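4-amino-4-deoxy-L-arabinose transferase or related glycosyltransferases of PMT family (Cupriavidus metallidurans, PDB 5EZM) probably transfers a pentose, 4-amino-4-deoxy-L-arabinose, from a polyprenyl-phosphate carrier to lipid A as a membrane-embedded glycosyltransferase of the GT-C fold. Local coordinates at residues A416-V419 against M420-I424. Residues are numbered along the deposited sequence; the frame is centred on the assembly and turned at random.
Sequences AFVV and MLLGI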
loop_
_atom_site.group_PDB
_atom_site.type_symbol
_atom_site.label_atom_id
_atom_site.label_comp_id
_atom_site.label_asym_id
_atom_site.label_seq_id
_atom_site.Cartn_x
_atom_site.Cartn_y
_atom_site.Cartn_z
ATOM N N ALA A 416 17.556 13.283 -1.109
ATOM C CA ALA A 416 17.380 11.861 -1.392
ATOM C C ALA A 416 18.352 11.389 -2.469
ATOM O O ALA A 416 19.052 10.381 -2.299
ATOM C CB ALA A 416 15.933 11.582 -1.802
ATOM N N PHE A 417 18.422 12.112 -3.589
ATOM C CA PHE A 417 19.371 11.703 -4.619
ATOM C C PHE A 417 20.811 11.854 -4.143
ATOM O O PHE A 417 21.694 11.117 -4.601
ATOM C CB PHE A 417 19.133 12.490 -5.908
ATOM C CG PHE A 417 17.936 12.018 -6.684
ATOM C CD1 PHE A 417 17.933 10.769 -7.281
ATOM C CD2 PHE A 417 16.812 12.819 -6.808
ATOM C CE1 PHE A 417 16.834 10.326 -7.991
ATOM C CE2 PHE A 417 15.707 12.382 -7.518
ATOM C CZ PHE A 417 15.718 11.134 -8.110
ATOM N N VAL A 418 21.069 12.776 -3.212
ATOM C CA VAL A 418 22.426 12.931 -2.697
ATOM C C VAL A 418 22.827 11.709 -1.875
ATOM O O VAL A 418 23.930 11.176 -2.035
ATOM C CB VAL A 418 22.561 14.235 -1.889
ATOM C CG1 VAL A 418 23.821 14.207 -1.037
ATOM C CG2 VAL A 418 22.610 15.426 -2.829
ATOM N N VAL A 419 21.940 11.237 -0.995
ATOM C CA VAL A 419 22.289 10.055 -0.210
ATOM C C VAL A 419 22.371 8.827 -1.111
ATOM O O VAL A 419 23.192 7.929 -0.872
ATOM C CB VAL A 419 21.312 9.856 0.972
ATOM C CG1 VAL A 419 19.885 9.840 0.511
ATOM C CG2 VAL A 419 21.622 8.571 1.730
ATOM N N MET A 420 21.558 8.773 -2.173
ATOM C CA MET A 420 21.746 7.724 -3.173
ATOM C C MET A 420 23.158 7.769 -3.750
ATOM O O MET A 420 23.837 6.739 -3.846
ATOM C CB MET A 420 20.715 7.858 -4.292
ATOM C CG MET A 420 19.295 7.536 -3.885
ATOM S SD MET A 420 18.158 7.688 -5.276
ATOM C CE MET A 420 16.586 7.701 -4.417
ATOM N N LEU A 421 23.618 8.963 -4.133
ATOM C CA LEU A 421 24.958 9.091 -4.698
ATOM C C LEU A 421 26.027 8.686 -3.691
ATOM O O LEU A 421 27.015 8.037 -4.051
ATOM C CB LEU A 421 25.192 10.522 -5.179
ATOM C CG LEU A 421 24.465 10.916 -6.462
ATOM C CD1 LEU A 421 24.712 12.381 -6.789
ATOM C CD2 LEU A 421 24.911 10.023 -7.606
ATOM N N LEU A 422 25.852 9.066 -2.424
ATOM C CA LEU A 422 26.801 8.659 -1.393
ATOM C C LEU A 422 26.880 7.143 -1.300
ATOM O O LEU A 422 27.970 6.563 -1.366
ATOM C CB LEU A 422 26.408 9.263 -0.044
ATOM C CG LEU A 422 26.509 10.785 0.071
ATOM C CD1 LEU A 422 25.991 11.265 1.417
ATOM C CD2 LEU A 422 27.943 11.242 -0.147
ATOM N N GLY A 423 25.725 6.484 -1.168
ATOM C CA GLY A 423 25.711 5.031 -1.123
ATOM C C GLY A 423 26.374 4.397 -2.333
ATOM O O GLY A 423 27.092 3.401 -2.207
ATOM N N ILE A 424 26.149 4.969 -3.518
ATOM C CA ILE A 424 26.793 4.451 -4.724
ATOM C C ILE A 424 28.307 4.595 -4.622
ATOM O O ILE A 424 29.061 3.676 -4.974
ATOM C CB ILE A 424 26.237 5.166 -5.970
ATOM C CG1 ILE A 424 24.775 4.783 -6.197
ATOM C CG2 ILE A 424 27.083 4.854 -7.207
ATOM C CD1 ILE A 424 24.145 5.503 -7.359
#
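F417 and M420, three residues apart on helix 403-430, send their side chains out in the same direction, so the thioether runs alongside the ring in a Met-aromatic contact within a single turn. M420 SD is 3.7 Å from F417 CD1. The approach is oblique, with the sulfur 52° off the normal of the F417 ring. M420 sets CG anti to its own carbonyl carbon (chi1 -69°) and runs extended from there, which carries the sulfur back along the helix to the ring. V418 and L422, themselves one turn apart, meet more loosely through their methyls, V418 CG1 lying 4.4 Å from L422 CD1.

Beneath the side chains runs the regular i to i+4 ladder of an alpha helix. M420 N donates to A416 O at 3.0 Å, and L421 N to F417 O at 2.9 Å. L422 N and G423 N continue the series to V418 O and V419 O; the G423 bond is nearly straight, at 177°.

Outside the turn, M420 also packs on M446 and F450 of helix 435-456, while V418 and L421 touch L387 and A383 of helix 369-389. Residues 416-424 lie in a predicted transmembrane span, and G423 comes close to a bound lipid, an octadecenyl ester of dihydroxypropanoate. With the peptide groups bonded to one another along the helix, the sulfur and the ring stay buried, while apolar L422 lies on the surface, consistent with a membrane-spanning helix.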